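Local atomic coordinates of agmatine N-acetyltransferase (PDB entry 7CIW), a protein that transfers an acetyl group from acetyl-CoA to the amine of agmatine and probably also acylates arylalkylamines such as dopamine and serotonin. Residues T40-E46 against G98-I103; E33-T37 against C166-Y170; F52-N56 against V128-G132. The protein carries 1 engineered substitution. All coordinates share one frame; numbering follows the deposited sequence.

Contact 1: T40-E46 against G98-I103; sequences THPPEPE and GKWGSI. With G0R (N-(4-carbamimidamidobutyl)ethanamide), chain C.
The backbone of the loop T40-E46 passes twice beside the first turn of helix 99-114, with CA atoms 6.1 Å apart at H41 and K99 and 6.2 Å apart at E46 and W100. This is a helix N-terminus in the GNAT fold, its first amides bound by a carboxylate from the proline-rich linker between helices 35-38 and 47-54; the peptide bond before P42 is cis. G98 is the N-cap residue, but the linker carboxylate takes up the next amides. E46 OE2 accepts from K99 N at 2.6 Å, met 55° above the carboxylate plane, while OE1 receives a weak bond from W100 N. Its negative charge probably suits the positive end of the helix dipole. K99 runs into the loop. Its chain is extended through CD and CE, beside the carbonyls of P42 and E44, and bends only at the last torsion (chi4 67°), which swings NZ back to P42 O and T40 OG1, each 2.8 Å away. NZ is thus shared between T37 O of helix 35-38, its strongest partner, and these two loop oxygens; T40 OG1 is itself bonded to L36 O. Beyond it, W100 and I103 line the acetylagmatine pocket, with I103 CD1 3.7 Å from ligand N12 and W100 CZ3 3.3 Å from N11.

Contact 2: E33-T37 against C166-Y170; sequences EEPLT and CTSVY. With COA (coenzyme A), chain B; G0R (N-(4-carbamimidamidobutyl)ethanamide), chain C.
T167 OG1 donates to E34 OE2 at 2.7 Å, meeting the anti lone pair of the carboxylate, and this bond is the polar centre of a buried contact. P35 and L36 pack against the threonine: P35 CG sits 3.3 Å from T167 O, which also accepts from Y188 OH, and L36 CG lies 3.7 Å from T167 CG2, the leucine crossing the threonine at about a right angle. OG1 of T167 occupies the position between its own backbone N and carbonyl carbon (chi1 58°), which turns it to the glutamate and leaves CG2 to the leucine. The glutamate is fixed in turn by its own helix start. Folded back at chi2 (-81°), E34 is the N-cap of helix 35-38: OE2 also accepts from L36 N at 2.9 Å, and OE1 takes both T37 N and T37 OG1. Both oxygens are therefore gripped twice, which should hold the carboxylate against rotation. The ligands pack on this framework. C8 of acetylagmatine touches E34 OE1, its N12 makes a weak bond to T37 OG1, and CoA C2P comes 3.5 Å from T167 OG1. Further out, S168 is the N-cap of helix 169-177, its OG taking a weak bond from Y170 N, and the Y170 ring has the CoA adenine over one face and V169 CG2 over the other. The whole lines the GNAT active-site cleft, where pantetheine arm and acylated amine meet beside the end of strand 161-166.

Contact 3: F52-N56 against V128-G132; sequences FLLSN and VHALG. With G0R (N-(4-carbamimidamidobutyl)ethanamide), chain C; COA (coenzyme A), chain B.
F52 points the edge of its ring at the face of H129, a T-shaped pair with planes 83° apart and centroids 4.7 Å apart. This is the closest part of the contact: F52 CZ rests 3.4 Å from H129 CE1, off-centre over the imidazole, with chi1 at 167° carrying the ring toward the histidine. The N56 side chain crosses that of H129 at about a right angle, its amide tilted 26° from the imidazole plane, with OD1 3.7 Å from CD2. Both its amino group and its backbone N bond to L53 O, which holds the amide in place. Deeper in, the packing is aliphatic and a little wider, L53 CD2 lying 3.9 Å from H129 CB and CD1 4.0 Å from A130 CB; L53 also touches L26 of helix 19-30. Toward solvent the contact thins out: both aromatic rings are partly exposed, and S55 is exposed, its OG turned back to F52 O. An alanine in place of H129 would probably leave the F52 edge and N56 amide without the ring they pack against and free the phenylalanine to turn. A classic beta bulge pairs H129 and A130 with the single residue V76, just before L131 N bonds weakly to the ligand acetyl oxygen and L131 O accepts CoA N4P at 2.7 Å, as in the bulged central strand of the GNAT fold.

All three contacts border one pocket, with acetylagmatine touching each of them. Contacts 1 and 2, their centres 14 Å apart, join directly: K99 NZ lies 2.7 Å from T37 O, a probable hydrogen bond, and I103 CG2 packs 3.9 Å from L36 CD1, so the start of helix 99-114 packs against helix 35-38. Contact 3 meets contact 1 through W100 CZ2, 3.8 Å from F52 CB. D49 and Y30 also hydrogen-bond the ligand. Contacts 2 and 3 do not touch, their nearest atoms being about 6 Å apart; acetylagmatine and CoA bridge them, with the acetyl group and the thiol in between.

Contact 1: T40-E46 against G98-I103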
loop_
_atom_site.group_PDB
_atom_site.type_symbol
_atom_site.label_atom_id
_atom_site.label_comp_id
_atom_site.label_asym_id
_atom_site.label_seq_id
_atom_site.Cartn_x
_atom_site.Cartn_y
_atom_site.Cartn_z
ATOM N N THR A 40 -4.191 11.843 -9.750
ATOM C CA THR A 40 -5.498 12.413 -9.470
ATOM C C THR A 40 -5.287 13.802 -8.883
ATOM O O THR A 40 -4.158 14.214 -8.608
ATOM C CB THR A 40 -6.299 11.522 -8.507
ATOM O OG1 THR A 40 -5.464 11.155 -7.402
ATOM C CG2 THR A 40 -6.770 10.255 -9.206
ATOM N N HIS A 41 -6.381 14.537 -8.698
ATOM C CA HIS A 41 -6.290 15.940 -8.325
ATOM C C HIS A 41 -7.286 16.245 -7.219
ATOM O O HIS A 41 -8.350 15.617 -7.152
ATOM C CB HIS A 41 -6.550 16.844 -9.539
ATOM C CG HIS A 41 -5.706 16.481 -10.718
ATOM N ND1 HIS A 41 -4.425 16.961 -10.887
ATOM C CD2 HIS A 41 -5.932 15.638 -11.751
ATOM C CE1 HIS A 41 -3.908 16.450 -11.990
ATOM N NE2 HIS A 41 -4.804 15.643 -12.533
ATOM N N PRO A 42 -6.957 17.185 -6.313
ATOM C CA PRO A 42 -5.704 17.942 -6.194
ATOM C C PRO A 42 -4.541 17.035 -5.771
ATOM O O PRO A 42 -4.798 15.851 -5.517
ATOM C CB PRO A 42 -6.036 18.979 -5.108
ATOM C CG PRO A 42 -7.066 18.319 -4.280
ATOM C CD PRO A 42 -7.912 17.552 -5.253
ATOM N N PRO A 43 -3.311 17.554 -5.702
ATOM C CA PRO A 43 -2.184 16.681 -5.326
ATOM C C PRO A 43 -2.303 16.088 -3.934
ATOM O O PRO A 43 -1.863 14.952 -3.718
ATOM C CB PRO A 43 -0.964 17.609 -5.441
ATOM C CG PRO A 43 -1.523 18.997 -5.391
ATOM C CD PRO A 43 -2.843 18.900 -6.082
ATOM N N GLU A 44 -2.906 16.799 -2.995
ATOM C CA GLU A 44 -2.905 16.339 -1.608
ATOM C C GLU A 44 -4.042 15.350 -1.361
ATOM O O GLU A 44 -5.157 15.557 -1.842
ATOM C CB GLU A 44 -3.037 17.521 -0.652
ATOM C CG GLU A 44 -1.957 18.583 -0.831
ATOM C CD GLU A 44 -2.287 19.596 -1.925
ATOM O OE1 GLU A 44 -1.379 20.365 -2.313
ATOM O OE2 GLU A 44 -3.442 19.626 -2.402
ATOM N N PRO A 45 -3.797 14.274 -0.612
ATOM C CA PRO A 45 -4.868 13.308 -0.349
ATOM C C PRO A 45 -5.978 13.893 0.512
ATOM O O PRO A 45 -5.758 14.780 1.342
ATOM C CB PRO A 45 -4.146 12.166 0.384
ATOM C CG PRO A 45 -2.951 12.818 0.995
ATOM C CD PRO A 45 -2.516 13.850 -0.010
ATOM N N GLU A 46 -7.188 13.375 0.305
ATOM C CA GLU A 46 -8.338 13.804 1.086
ATOM C C GLU A 46 -8.292 13.195 2.482
ATOM O O GLU A 46 -7.556 12.240 2.748
ATOM C CB GLU A 46 -9.638 13.425 0.373
ATOM C CG GLU A 46 -9.736 14.010 -1.021
ATOM C CD GLU A 46 -11.009 13.606 -1.744
ATOM O OE1 GLU A 46 -11.706 12.690 -1.258
ATOM O OE2 GLU A 46 -11.314 14.209 -2.796
ATOM N N GLY A 98 -14.856 12.320 -5.467
ATOM C CA GLY A 98 -13.672 13.016 -5.022
ATOM C C GLY A 98 -12.411 12.255 -5.390
ATOM O O GLY A 98 -12.450 11.204 -6.038
ATOM N N LYS A 99 -11.281 12.828 -4.968
ATOM C CA LYS A 99 -9.981 12.205 -5.205
ATOM C C LYS A 99 -9.928 10.801 -4.613
ATOM O O LYS A 99 -9.481 9.850 -5.268
ATOM C CB LYS A 99 -8.879 13.087 -4.613
ATOM C CG LYS A 99 -7.466 12.573 -4.841
ATOM C CD LYS A 99 -6.460 13.405 -4.059
ATOM C CE LYS A 99 -5.030 12.905 -4.233
ATOM N NZ LYS A 99 -4.545 13.113 -5.642
ATOM N N TRP A 100 -10.366 10.655 -3.360
ATOM C CA TRP A 100 -10.384 9.343 -2.726
ATOM C C TRP A 100 -11.331 8.399 -3.455
ATOM O O TRP A 100 -11.023 7.214 -3.629
ATOM C CB TRP A 100 -10.775 9.502 -1.255
ATOM C CG TRP A 100 -10.787 8.270 -0.390
ATOM C CD1 TRP A 100 -11.750 7.932 0.512
ATOM C CD2 TRP A 100 -9.785 7.246 -0.301
ATOM N NE1 TRP A 100 -11.422 6.765 1.154
ATOM C CE2 TRP A 100 -10.219 6.320 0.673
ATOM C CE3 TRP A 100 -8.566 7.021 -0.944
ATOM C CZ2 TRP A 100 -9.488 5.183 1.002
ATOM C CZ3 TRP A 100 -7.848 5.902 -0.614
ATOM C CH2 TRP A 100 -8.302 4.993 0.354
ATOM N N GLY A 101 -12.478 8.912 -3.912
ATOM C CA GLY A 101 -13.406 8.077 -4.657
ATOM C C GLY A 101 -12.809 7.524 -5.938
ATOM O O GLY A 101 -13.041 6.364 -6.287
ATOM N N SER A 102 -12.038 8.347 -6.661
ATOM C CA SER A 102 -11.365 7.879 -7.871
ATOM C C SER A 102 -10.310 6.826 -7.544
ATOM O O SER A 102 -10.203 5.799 -8.231
ATOM C CB SER A 102 -10.724 9.058 -8.604
ATOM O OG SER A 102 -11.705 9.937 -9.118
ATOM N N ILE A 103 -9.530 7.066 -6.491
ATOM C CA ILE A 103 -8.513 6.102 -6.086
ATOM C C ILE A 103 -9.173 4.801 -5.632
ATOM O O ILE A 103 -8.767 3.701 -6.029
ATOM C CB ILE A 103 -7.620 6.719 -4.990
ATOM C CG1 ILE A 103 -6.852 7.925 -5.557
ATOM C CG2 ILE A 103 -6.693 5.672 -4.364
ATOM C CD1 ILE A 103 -5.962 8.650 -4.553
HETATM C C10 G0R C . -3.874 5.755 -1.281
HETATM N N12 G0R C . -3.732 6.992 -2.038
HETATM C C1 G0R C . 1.986 -0.392 -1.457
HETATM C C2 G0R C . 1.337 0.856 -2.050
HETATM C C5 G0R C . -0.443 1.867 -3.536
HETATM C C6 G0R C . -1.774 2.161 -2.839
HETATM C C7 G0R C . -2.589 3.244 -3.555
HETATM C C8 G0R C . -2.583 4.630 -2.898
HETATM N N4 G0R C . 0.209 0.707 -2.948
HETATM N N9 G0R C . -3.354 4.681 -1.676
HETATM N N11 G0R C . -4.619 5.747 -0.047
HETATM O O3 G0R C . 1.745 1.933 -1.767
#

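Contact 2: E33-T37 against C166-Y170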
loop_
_atom_site.group_PDB
_atom_site.type_symbol
_atom_site.label_atom_id
_atom_site.label_comp_id
_atom_site.label_asym_id
_atom_site.label_seq_id
_atom_site.Cartn_x
_atom_site.Cartn_y
_atom_site.Cartn_z
ATOM N N GLU A 33 4.508 11.152 -4.789
ATOM C CA GLU A 33 5.030 10.331 -5.878
ATOM C C GLU A 33 4.269 9.029 -6.094
ATOM O O GLU A 33 4.476 8.378 -7.126
ATOM C CB GLU A 33 6.509 10.006 -5.632
ATOM C CG GLU A 33 7.381 11.233 -5.455
ATOM C CD GLU A 33 8.747 10.892 -4.906
ATOM O OE1 GLU A 33 9.549 10.296 -5.659
ATOM O OE2 GLU A 33 9.010 11.208 -3.722
ATOM N N GLU A 34 3.399 8.637 -5.177
ATOM C CA GLU A 34 2.608 7.433 -5.389
ATOM C C GLU A 34 1.727 7.616 -6.624
ATOM O O GLU A 34 1.015 8.627 -6.727
ATOM C CB GLU A 34 1.765 7.133 -4.155
ATOM C CG GLU A 34 1.135 5.752 -4.182
ATOM C CD GLU A 34 -0.114 5.734 -5.019
ATOM O OE1 GLU A 34 -0.951 6.639 -4.833
ATOM O OE2 GLU A 34 -0.251 4.837 -5.882
ATOM N N PRO A 35 1.765 6.692 -7.587
ATOM C CA PRO A 35 1.104 6.962 -8.882
ATOM C C PRO A 35 -0.391 7.264 -8.818
ATOM O O PRO A 35 -0.835 8.149 -9.556
ATOM C CB PRO A 35 1.406 5.687 -9.682
ATOM C CG PRO A 35 2.762 5.279 -9.182
ATOM C CD PRO A 35 2.718 5.566 -7.687
ATOM N N LEU A 36 -1.201 6.572 -8.003
ATOM C CA LEU A 36 -2.629 6.936 -7.974
ATOM C C LEU A 36 -2.831 8.334 -7.408
ATOM O O LEU A 36 -3.670 9.095 -7.907
ATOM C CB LEU A 36 -3.446 5.945 -7.159
ATOM C CG LEU A 36 -3.319 4.474 -7.521
ATOM C CD1 LEU A 36 -4.405 3.677 -6.781
ATOM C CD2 LEU A 36 -3.422 4.302 -9.031
ATOM N N THR A 37 -2.091 8.676 -6.355
ATOM C CA THR A 37 -2.192 10.002 -5.762
ATOM C C THR A 37 -1.664 11.072 -6.709
ATOM O O THR A 37 -2.264 12.146 -6.834
ATOM C CB THR A 37 -1.436 10.023 -4.433
ATOM O OG1 THR A 37 -1.716 8.815 -3.718
ATOM C CG2 THR A 37 -1.866 11.213 -3.574
ATOM N N CYS A 166 1.096 -3.006 -6.554
ATOM C CA CYS A 166 2.219 -2.173 -6.968
ATOM C C CYS A 166 1.758 -1.235 -8.075
ATOM O O CYS A 166 1.794 -1.553 -9.267
ATOM C CB CYS A 166 3.394 -3.038 -7.399
ATOM S SG CYS A 166 4.081 -4.034 -6.049
ATOM N N THR A 167 1.276 -0.071 -7.658
ATOM C CA THR A 167 0.937 0.987 -8.594
ATOM C C THR A 167 2.184 1.585 -9.236
ATOM O O THR A 167 2.089 2.198 -10.303
ATOM C CB THR A 167 0.136 2.060 -7.858
ATOM O OG1 THR A 167 0.919 2.558 -6.770
ATOM C CG2 THR A 167 -1.148 1.459 -7.292
ATOM N N SER A 168 3.344 1.391 -8.614
ATOM C CA SER A 168 4.626 1.911 -9.063
ATOM C C SER A 168 5.503 0.759 -9.539
ATOM O O SER A 168 5.576 -0.280 -8.876
ATOM C CB SER A 168 5.318 2.649 -7.911
ATOM O OG SER A 168 6.707 2.788 -8.139
ATOM N N VAL A 169 6.173 0.941 -10.687
ATOM C CA VAL A 169 7.047 -0.117 -11.191
ATOM C C VAL A 169 8.242 -0.349 -10.285
ATOM O O VAL A 169 8.806 -1.446 -10.293
ATOM C CB VAL A 169 7.556 0.179 -12.620
ATOM C CG1 VAL A 169 6.395 0.425 -13.564
ATOM C CG2 VAL A 169 8.528 1.349 -12.617
ATOM N N TYR A 170 8.662 0.655 -9.513
ATOM C CA TYR A 170 9.759 0.428 -8.571
ATOM C C TYR A 170 9.336 -0.526 -7.462
ATOM O O TYR A 170 10.139 -1.340 -6.983
ATOM C CB TYR A 170 10.236 1.758 -7.993
ATOM C CG TYR A 170 10.573 2.743 -9.076
ATOM C CD1 TYR A 170 11.563 2.453 -10.008
ATOM C CD2 TYR A 170 9.899 3.948 -9.188
ATOM C CE1 TYR A 170 11.873 3.326 -11.012
ATOM C CE2 TYR A 170 10.209 4.839 -10.202
ATOM C CZ TYR A 170 11.196 4.514 -11.110
ATOM O OH TYR A 170 11.519 5.387 -12.126
HETATM N N1A COA B . 12.457 6.738 -8.585
HETATM C C2A COA B . 13.590 6.450 -9.283
HETATM N N3A COA B . 14.367 5.370 -8.937
HETATM C C4A COA B . 14.016 4.586 -7.904
HETATM C C5A COA B . 12.902 4.877 -7.216
HETATM C C6A COA B . 12.123 5.960 -7.571
HETATM N N6A COA B . 10.846 6.658 -7.132
HETATM N N7A COA B . 12.738 3.966 -6.224
HETATM C C8A COA B . 13.758 3.099 -6.286
HETATM N N9A COA B . 14.530 3.475 -7.317
HETATM C C1B COA B . 15.689 3.033 -7.830
HETATM C C2B COA B . 16.739 3.129 -6.695
HETATM O O2B COA B . 17.318 4.487 -6.583
HETATM C C3B COA B . 17.636 2.156 -6.954
HETATM O O3B COA B . 18.532 2.433 -8.063
HETATM P P3B COA B . 20.036 3.121 -7.884
HETATM O O7A COA B . 20.636 2.736 -6.546
HETATM O O8A COA B . 20.927 2.724 -9.066
HETATM O O9A COA B . 19.794 4.623 -7.929
HETATM C C4B COA B . 16.721 0.935 -7.538
HETATM O O4B COA B . 15.638 1.484 -8.072
HETATM C C5B COA B . 16.385 -0.080 -6.473
HETATM O O5B COA B . 16.027 0.634 -5.296
HETATM P P1A COA B . 15.120 -0.097 -4.090
HETATM O O1A COA B . 14.444 -1.394 -4.543
HETATM O O2A COA B . 15.991 -0.278 -2.855
HETATM O O3A COA B . 13.922 0.984 -3.798
HETATM P P2A COA B . 13.446 1.566 -2.338
HETATM O O4A COA B . 14.514 2.443 -1.755
HETATM O O5A COA B . 13.043 0.418 -1.442
HETATM O O6A COA B . 12.158 2.482 -2.797
HETATM C CBP COA B . 9.879 2.699 -3.149
HETATM C CCP COA B . 11.097 1.862 -3.446
HETATM C CDP COA B . 9.533 2.506 -1.633
HETATM C CEP COA B . 8.698 2.235 -4.015
HETATM C CAP COA B . 10.205 4.149 -3.497
HETATM O OAP COA B . 10.362 4.252 -4.891
HETATM C C9P COA B . 9.117 5.156 -3.073
HETATM O O9P COA B . 8.981 5.522 -1.945
HETATM N N8P COA B . 8.260 5.703 -4.105
HETATM C C7P COA B . 7.235 6.720 -3.806
HETATM C C6P COA B . 5.906 6.150 -3.146
HETATM C C5P COA B . 5.479 4.974 -3.988
HETATM O O5P COA B . 5.303 5.066 -5.174
HETATM N N4P COA B . 5.283 3.694 -3.248
HETATM C C3P COA B . 4.922 2.433 -3.877
HETATM C C2P COA B . 3.510 2.434 -4.465
HETATM S S1P COA B . 3.329 0.683 -4.925
HETATM C C10 G0R C . -3.874 5.755 -1.281
HETATM N N12 G0R C . -3.732 6.992 -2.038
HETATM C C1 G0R C . 1.986 -0.392 -1.457
HETATM C C2 G0R C . 1.337 0.856 -2.050
HETATM C C5 G0R C . -0.443 1.867 -3.536
HETATM C C6 G0R C . -1.774 2.161 -2.839
HETATM C C7 G0R C . -2.589 3.244 -3.555
HETATM C C8 G0R C . -2.583 4.630 -2.898
HETATM N N4 G0R C . 0.209 0.707 -2.948
HETATM N N9 G0R C . -3.354 4.681 -1.676
HETATM N N11 G0R C . -4.619 5.747 -0.047
HETATM O O3 G0R C . 1.745 1.933 -1.767
#

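Contact 3: F52-N56 against V128-G132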
loop_
_atom_site.group_PDB
_atom_site.type_symbol
_atom_site.label_atom_id
_atom_site.label_comp_id
_atom_site.label_asym_id
_atom_site.label_seq_id
_atom_site.Cartn_x
_atom_site.Cartn_y
_atom_site.Cartn_z
ATOM N N PHE A 52 -8.010 6.361 6.283
ATOM C CA PHE A 52 -7.992 4.924 6.038
ATOM C C PHE A 52 -6.613 4.340 6.305
ATOM O O PHE A 52 -6.489 3.282 6.936
ATOM C CB PHE A 52 -8.409 4.590 4.615
ATOM C CG PHE A 52 -8.101 3.167 4.260
ATOM C CD1 PHE A 52 -8.743 2.134 4.930
ATOM C CD2 PHE A 52 -7.113 2.855 3.348
ATOM C CE1 PHE A 52 -8.452 0.812 4.651
ATOM C CE2 PHE A 52 -6.814 1.523 3.065
ATOM C CZ PHE A 52 -7.490 0.506 3.726
ATOM N N LEU A 53 -5.562 4.992 5.804
ATOM C CA LEU A 53 -4.221 4.494 6.092
ATOM C C LEU A 53 -4.008 4.383 7.592
ATOM O O LEU A 53 -3.554 3.348 8.096
ATOM C CB LEU A 53 -3.163 5.399 5.452
ATOM C CG LEU A 53 -3.011 5.242 3.937
ATOM C CD1 LEU A 53 -1.719 5.891 3.457
ATOM C CD2 LEU A 53 -3.058 3.769 3.538
ATOM N N LEU A 54 -4.380 5.431 8.335
ATOM C CA LEU A 54 -4.141 5.421 9.768
ATOM C C LEU A 54 -5.037 4.425 10.491
ATOM O O LEU A 54 -4.694 3.996 11.598
ATOM C CB LEU A 54 -4.329 6.830 10.331
ATOM C CG LEU A 54 -3.274 7.835 9.860
ATOM C CD1 LEU A 54 -3.530 9.203 10.520
ATOM C CD2 LEU A 54 -1.838 7.338 10.136
ATOM N N SER A 55 -6.160 4.030 9.886
ATOM C CA SER A 55 -7.021 3.029 10.504
ATOM C C SER A 55 -6.344 1.668 10.619
ATOM O O SER A 55 -6.872 0.784 11.300
ATOM C CB SER A 55 -8.329 2.895 9.719
ATOM O OG SER A 55 -8.159 2.168 8.514
ATOM N N ASN A 56 -5.195 1.476 9.977
ATOM C CA ASN A 56 -4.472 0.223 10.089
ATOM C C ASN A 56 -3.507 0.194 11.258
ATOM O O ASN A 56 -3.031 -0.888 11.616
ATOM C CB ASN A 56 -3.707 -0.056 8.789
ATOM C CG ASN A 56 -4.625 -0.266 7.639
ATOM O OD1 ASN A 56 -5.252 -1.321 7.515
ATOM N ND2 ASN A 56 -4.744 0.746 6.789
ATOM N N VAL A 128 -0.697 -4.996 1.961
ATOM C CA VAL A 128 0.147 -3.813 2.135
ATOM C C VAL A 128 -0.513 -2.642 1.411
ATOM O O VAL A 128 -0.600 -2.628 0.179
ATOM C CB VAL A 128 1.569 -4.056 1.625
ATOM C CG1 VAL A 128 2.395 -2.772 1.698
ATOM C CG2 VAL A 128 2.215 -5.178 2.433
ATOM N N HIS A 129 -0.999 -1.660 2.188
ATOM C CA HIS A 129 -1.710 -0.504 1.658
ATOM C C HIS A 129 -0.800 0.650 1.257
ATOM O O HIS A 129 -1.197 1.461 0.415
ATOM C CB HIS A 129 -2.733 0.003 2.688
ATOM C CG HIS A 129 -3.858 -0.952 2.931
ATOM N ND1 HIS A 129 -4.815 -1.223 1.978
ATOM C CD2 HIS A 129 -4.168 -1.715 4.007
ATOM C CE1 HIS A 129 -5.674 -2.102 2.463
ATOM N NE2 HIS A 129 -5.295 -2.429 3.685
ATOM N N ALA A 130 0.393 0.752 1.833
ATOM C CA ALA A 130 1.280 1.857 1.478
ATOM C C ALA A 130 2.714 1.488 1.814
ATOM O O ALA A 130 2.963 0.826 2.820
ATOM C CB ALA A 130 0.878 3.136 2.219
ATOM N N LEU A 131 3.640 1.888 0.943
ATOM C CA LEU A 131 5.076 1.695 1.144
ATOM C C LEU A 131 5.790 2.911 0.582
ATOM O O LEU A 131 5.612 3.226 -0.595
ATOM C CB LEU A 131 5.548 0.423 0.444
ATOM C CG LEU A 131 7.029 0.121 0.634
ATOM C CD1 LEU A 131 7.292 -0.325 2.056
ATOM C CD2 LEU A 131 7.458 -0.946 -0.367
ATOM N N GLY A 132 6.601 3.583 1.401
ATOM C CA GLY A 132 7.346 4.744 0.929
ATOM C C GLY A 132 8.682 4.854 1.625
ATOM O O GLY A 132 8.829 4.462 2.786
HETATM C C10 G0R C . -3.874 5.755 -1.281
HETATM N N12 G0R C . -3.732 6.992 -2.038
HETATM C C1 G0R C . 1.986 -0.392 -1.457
HETATM C C2 G0R C . 1.337 0.856 -2.050
HETATM C C5 G0R C . -0.443 1.867 -3.536
HETATM C C6 G0R C . -1.774 2.161 -2.839
HETATM C C7 G0R C . -2.589 3.244 -3.555
HETATM C C8 G0R C . -2.583 4.630 -2.898
HETATM N N4 G0R C . 0.209 0.707 -2.948
HETATM N N9 G0R C . -3.354 4.681 -1.676
HETATM N N11 G0R C . -4.619 5.747 -0.047
HETATM O O3 G0R C . 1.745 1.933 -1.767
HETATM N N1A COA B . 12.457 6.738 -8.585
HETATM C C2A COA B . 13.590 6.450 -9.283
HETATM N N3A COA B . 14.367 5.370 -8.937
HETATM C C4A COA B . 14.016 4.586 -7.904
HETATM C C5A COA B . 12.902 4.877 -7.216
HETATM C C6A COA B . 12.123 5.960 -7.571
HETATM N N6A COA B . 10.846 6.658 -7.132
HETATM N N7A COA B . 12.738 3.966 -6.224
HETATM C C8A COA B . 13.758 3.099 -6.286
HETATM N N9A COA B . 14.530 3.475 -7.317
HETATM C C1B COA B . 15.689 3.033 -7.830
HETATM C C2B COA B . 16.739 3.129 -6.695
HETATM O O2B COA B . 17.318 4.487 -6.583
HETATM C C3B COA B . 17.636 2.156 -6.954
HETATM O O3B COA B . 18.532 2.433 -8.063
HETATM P P3B COA B . 20.036 3.121 -7.884
HETATM O O7A COA B . 20.636 2.736 -6.546
HETATM O O8A COA B . 20.927 2.724 -9.066
HETATM O O9A COA B . 19.794 4.623 -7.929
HETATM C C4B COA B . 16.721 0.935 -7.538
HETATM O O4B COA B . 15.638 1.484 -8.072
HETATM C C5B COA B . 16.385 -0.080 -6.473
HETATM O O5B COA B . 16.027 0.634 -5.296
HETATM P P1A COA B . 15.120 -0.097 -4.090
HETATM O O1A COA B . 14.444 -1.394 -4.543
HETATM O O2A COA B . 15.991 -0.278 -2.855
HETATM O O3A COA B . 13.922 0.984 -3.798
HETATM P P2A COA B . 13.446 1.566 -2.338
HETATM O O4A COA B . 14.514 2.443 -1.755
HETATM O O5A COA B . 13.043 0.418 -1.442
HETATM O O6A COA B . 12.158 2.482 -2.797
HETATM C CBP COA B . 9.879 2.699 -3.149
HETATM C CCP COA B . 11.097 1.862 -3.446
HETATM C CDP COA B . 9.533 2.506 -1.633
HETATM C CEP COA B . 8.698 2.235 -4.015
HETATM C CAP COA B . 10.205 4.149 -3.497
HETATM O OAP COA B . 10.362 4.252 -4.891
HETATM C C9P COA B . 9.117 5.156 -3.073
HETATM O O9P COA B . 8.981 5.522 -1.945
HETATM N N8P COA B . 8.260 5.703 -4.105
HETATM C C7P COA B . 7.235 6.720 -3.806
HETATM C C6P COA B . 5.906 6.150 -3.146
HETATM C C5P COA B . 5.479 4.974 -3.988
HETATM O O5P COA B . 5.303 5.066 -5.174
HETATM N N4P COA B . 5.283 3.694 -3.248
HETATM C C3P COA B . 4.922 2.433 -3.877
HETATM C C2P COA B . 3.510 2.434 -4.465
HETATM S S1P COA B . 3.329 0.683 -4.925
#